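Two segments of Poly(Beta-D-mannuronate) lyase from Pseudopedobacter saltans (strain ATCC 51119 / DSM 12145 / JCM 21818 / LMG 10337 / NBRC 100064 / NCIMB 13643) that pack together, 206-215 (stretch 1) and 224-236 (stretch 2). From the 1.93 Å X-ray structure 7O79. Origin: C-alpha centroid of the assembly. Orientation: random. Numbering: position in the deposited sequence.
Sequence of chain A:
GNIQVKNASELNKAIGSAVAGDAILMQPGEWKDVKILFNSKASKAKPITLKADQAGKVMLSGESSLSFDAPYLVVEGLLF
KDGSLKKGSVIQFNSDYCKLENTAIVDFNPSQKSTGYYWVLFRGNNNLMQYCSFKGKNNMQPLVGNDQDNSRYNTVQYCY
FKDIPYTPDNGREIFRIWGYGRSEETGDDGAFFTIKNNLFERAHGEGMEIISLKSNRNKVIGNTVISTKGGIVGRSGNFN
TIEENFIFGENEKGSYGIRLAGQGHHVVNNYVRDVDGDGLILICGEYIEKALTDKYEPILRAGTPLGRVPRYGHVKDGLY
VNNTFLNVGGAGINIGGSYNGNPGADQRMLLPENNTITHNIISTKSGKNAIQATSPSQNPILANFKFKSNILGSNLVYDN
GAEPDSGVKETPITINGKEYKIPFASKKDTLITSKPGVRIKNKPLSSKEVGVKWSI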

# COMPACT_ATOMS: atom_id res chain seq x y z
N GLU A 206 2.65 0.05 11.80
CA GLU A 206 2.75 -1.27 12.42
C GLU A 206 4.11 -1.92 12.26
O GLU A 206 4.38 -2.91 12.95
CB GLU A 206 1.67 -2.20 11.85
CG GLU A 206 1.90 -2.57 10.38
CD GLU A 206 0.80 -3.43 9.82
OE1 GLU A 206 1.09 -4.34 9.01
OE2 GLU A 206 -0.37 -3.20 10.19
N GLY A 207 4.97 -1.42 11.37
CA GLY A 207 6.29 -2.02 11.19
C GLY A 207 6.23 -3.44 10.68
O GLY A 207 7.05 -4.28 11.08
N MET A 208 5.26 -3.74 9.82
CA MET A 208 5.09 -5.06 9.24
C MET A 208 4.80 -4.91 7.75
O MET A 208 5.67 -5.17 6.92
CB MET A 208 3.98 -5.83 9.93
CG MET A 208 4.09 -5.76 11.44
SD MET A 208 2.84 -6.66 12.35
CE MET A 208 3.35 -6.21 14.02
N GLU A 209 3.59 -4.48 7.42
CA GLU A 209 3.20 -4.25 6.04
C GLU A 209 3.03 -2.75 5.86
O GLU A 209 2.05 -2.18 6.34
CB GLU A 209 1.94 -5.03 5.70
CG GLU A 209 2.09 -6.51 5.99
CD GLU A 209 0.92 -7.35 5.48
OE1 GLU A 209 0.72 -8.47 6.01
OE2 GLU A 209 0.22 -6.89 4.55
N ILE A 210 4.02 -2.12 5.23
CA ILE A 210 3.90 -0.70 4.87
C ILE A 210 2.74 -0.52 3.91
O ILE A 210 1.84 0.31 4.12
CB ILE A 210 5.22 -0.20 4.23
CG1 ILE A 210 6.40 -0.36 5.18
CG2 ILE A 210 5.05 1.27 3.80
CD1 ILE A 210 7.77 -0.12 4.49
N ILE A 211 2.77 -1.29 2.82
CA ILE A 211 1.69 -1.41 1.85
C ILE A 211 1.17 -2.83 1.96
O ILE A 211 1.95 -3.78 2.02
CB ILE A 211 2.19 -1.09 0.43
CG1 ILE A 211 2.46 0.41 0.29
CG2 ILE A 211 1.18 -1.56 -0.64
CD1 ILE A 211 3.32 0.81 -0.92
N SER A 212 -0.14 -2.97 2.04
CA SER A 212 -0.77 -4.29 2.15
C SER A 212 -1.79 -4.41 1.03
O SER A 212 -2.88 -3.83 1.10
CB SER A 212 -1.41 -4.48 3.53
OG SER A 212 -1.98 -5.77 3.65
N LEU A 213 -1.43 -5.17 -0.01
CA LEU A 213 -2.36 -5.50 -1.08
C LEU A 213 -3.17 -6.73 -0.68
O LEU A 213 -2.61 -7.79 -0.40
CB LEU A 213 -1.62 -5.74 -2.39
CG LEU A 213 -0.60 -4.66 -2.80
CD1 LEU A 213 0.01 -4.97 -4.16
CD2 LEU A 213 -1.30 -3.30 -2.82
N LYS A 214 -4.49 -6.59 -0.69
CA LYS A 214 -5.43 -7.67 -0.40
C LYS A 214 -6.51 -7.71 -1.47
O LYS A 214 -7.71 -7.73 -1.19
CB LYS A 214 -6.05 -7.48 0.98
CG LYS A 214 -5.07 -7.72 2.13
CD LYS A 214 -5.78 -7.56 3.48
CE LYS A 214 -4.93 -8.15 4.62
NZ LYS A 214 -5.42 -7.74 5.97
N SER A 215 -6.09 -7.68 -2.74
CA SER A 215 -6.97 -7.60 -3.91
C SER A 215 -6.08 -7.77 -5.13
O SER A 215 -4.85 -7.85 -5.02
CB SER A 215 -7.72 -6.26 -3.98
OG SER A 215 -6.82 -5.17 -3.86
N THR A 224 9.39 5.71 -3.37
CA THR A 224 10.65 5.73 -2.63
C THR A 224 10.34 5.53 -1.15
O THR A 224 9.58 6.30 -0.57
CB THR A 224 11.39 7.05 -2.87
OG1 THR A 224 11.84 7.10 -4.23
CG2 THR A 224 12.61 7.17 -1.97
N VAL A 225 10.91 4.47 -0.56
CA VAL A 225 10.65 4.11 0.83
C VAL A 225 11.96 4.19 1.61
O VAL A 225 12.84 3.34 1.43
CB VAL A 225 10.03 2.71 0.96
CG1 VAL A 225 9.76 2.39 2.40
CG2 VAL A 225 8.72 2.61 0.15
N ILE A 226 12.07 5.17 2.50
CA ILE A 226 13.33 5.49 3.16
C ILE A 226 13.21 5.15 4.64
O ILE A 226 12.32 5.66 5.33
CB ILE A 226 13.71 6.96 2.97
CG1 ILE A 226 13.98 7.25 1.48
CG2 ILE A 226 14.95 7.30 3.78
CD1 ILE A 226 14.38 8.69 1.19
N SER A 227 14.08 4.25 5.11
CA SER A 227 14.27 3.98 6.54
C SER A 227 12.96 3.66 7.26
O SER A 227 12.64 4.23 8.31
CB SER A 227 14.98 5.17 7.21
OG SER A 227 15.23 4.92 8.58
N THR A 228 12.18 2.73 6.71
CA THR A 228 10.85 2.44 7.22
C THR A 228 10.74 0.98 7.63
O THR A 228 11.15 0.08 6.87
CB THR A 228 9.76 2.78 6.19
OG1 THR A 228 9.86 4.16 5.83
CG2 THR A 228 8.35 2.48 6.76
N LYS A 229 10.20 0.74 8.82
CA LYS A 229 10.01 -0.62 9.29
C LYS A 229 8.92 -1.29 8.46
O LYS A 229 7.92 -0.66 8.10
CB LYS A 229 9.63 -0.62 10.76
CG LYS A 229 10.71 -0.07 11.72
CD LYS A 229 10.18 -0.18 13.15
CE LYS A 229 11.09 0.54 14.14
NZ LYS A 229 12.47 -0.04 14.05
N GLY A 230 9.10 -2.57 8.18
CA GLY A 230 8.15 -3.30 7.36
C GLY A 230 8.57 -3.36 5.91
O GLY A 230 9.67 -2.93 5.52
N GLY A 231 7.67 -3.90 5.08
CA GLY A 231 7.93 -4.05 3.66
C GLY A 231 6.69 -3.78 2.83
O GLY A 231 5.61 -3.50 3.36
N ILE A 232 6.87 -3.88 1.52
CA ILE A 232 5.77 -3.76 0.56
C ILE A 232 5.23 -5.16 0.34
O ILE A 232 5.98 -6.05 -0.08
CB ILE A 232 6.24 -3.14 -0.76
CG1 ILE A 232 6.69 -1.69 -0.56
CG2 ILE A 232 5.10 -3.18 -1.80
CD1 ILE A 232 7.34 -1.06 -1.80
N VAL A 233 3.95 -5.39 0.65
CA VAL A 233 3.45 -6.75 0.79
C VAL A 233 2.20 -6.95 -0.07
O VAL A 233 1.22 -6.22 0.06
CB VAL A 233 3.16 -7.10 2.26
CG1 VAL A 233 2.56 -8.48 2.38
CG2 VAL A 233 4.44 -7.02 3.08
N GLY A 234 2.26 -7.94 -0.97
CA GLY A 234 1.06 -8.56 -1.51
C GLY A 234 0.57 -9.64 -0.56
O GLY A 234 1.04 -10.78 -0.60
N ARG A 235 -0.35 -9.29 0.35
CA ARG A 235 -0.82 -10.25 1.35
C ARG A 235 -1.85 -11.23 0.78
O ARG A 235 -1.80 -12.43 1.08
CB ARG A 235 -1.42 -9.51 2.54
CG ARG A 235 -2.10 -10.41 3.58
CD ARG A 235 -1.14 -11.43 4.21
NE ARG A 235 -1.84 -12.27 5.17
CZ ARG A 235 -2.55 -13.35 4.87
NH1 ARG A 235 -2.60 -13.80 3.60
NH2 ARG A 235 -3.17 -14.03 5.84
N SER A 236 -2.80 -10.71 0.01
CA SER A 236 -3.85 -11.50 -0.61
C SER A 236 -3.99 -11.04 -2.05
O SER A 236 -3.47 -10.00 -2.45
CB SER A 236 -5.19 -11.37 0.14
OG SER A 236 -5.13 -12.11 1.33
O HOH W 1 4.82 -1.24 8.23

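The parallel pairing of the two stretches is broken twice by beta bulges, and at the second of these a single carbonyl serves two successive amides. Leu213 O accepts from Ser236 N at 3.0 Å in a nearly straight hydrogen bond and from Arg235 N at 2.8 Å in a weak, bent one. The extra residue is accommodated because Arg235 leaves the extended conformation (phi/psi -79/-44), which brings the amide of Ser236 to the same oxygen that its own amide reaches. Register thereby slips by one, from Leu213 opposite Gly234 to Lys214 opposite Ser236.

The first bulge lies in stretch 1, where the chain turns a corner at Ile210 and Ile211. Before it, Glu209 is bracketed by two hydrogen bonds to Gly231, the usual parallel pattern: Gly231 N donates to Met208 O at 3.0 Å, and Ile210 N donates to Gly231 O at 2.8 Å. Beyond the corner the ladder resumes one residue out of step, with Val233 N donating to Ile211 O at 2.9 Å and Leu213 N to Val233 O at 2.9 Å, so that Val233 now brackets Ser212. At the corner, the amide of Ile211 is buried and has no partner in the model; Ile211 N lies 3.6 Å from Gly231 O, whose hydrogen bond comes from Ile210. Strands 212-214 and 230-236 run in the same direction, at 27° to each other.

At the corner, the CA-to-CB bond of Ile210 points toward stretch 2, and the residue loses more surface to the contact than any other. Its CD1 reaches Thr228 CG2 at 3.5 Å and Val225 CG1 at 3.8 Å, packing against methyl groups of both residues, while its CG1 lies 3.3 Å from Lys229 O. Gly230 makes this close approach possible. Its CA sits 3.1 Å from Met208 O, and a beta carbon there would clash with that oxygen and crowd Ile210 CG1; its backbone angles (96/-174) themselves call for glycine. Nearby, Gly207 CA packs on Lys229 CB at 3.6 Å, again with little room to spare. A water joins the two backbones here, accepting from Met208 N at 3.0 Å and placed to donate to Lys229 O at 3.2 Å, though other acceptors elsewhere in the structure compete for its protons.

Along the regular part of the ladder, side chains alternate between the two faces of the sheet. Ile211 and Ile232 lie side by side on one face, Ile211 CD1 4.2 Å from Ile232 CG1, and Leu213 shares that face beside Gly234. The other face carries Glu209, Ser212 and Val233. Ser212 OG donates to Glu209 OE2 at 2.6 Å, a short bond that helps hold the carboxylate over the neighbouring strand, where Glu209 OE2 also lies 3.6 Å from Val233 CG1 and 3.7 Å from Arg235 CB. Past the second bulge, Lys214 and Ser236 return to this face, and the aliphatic part of the lysine meets that of Arg235, with Lys214 CE 3.8 Å from Arg235 CG. The guanidinium is hydrogen-bonded elsewhere in the structure through both NH1 and NH2.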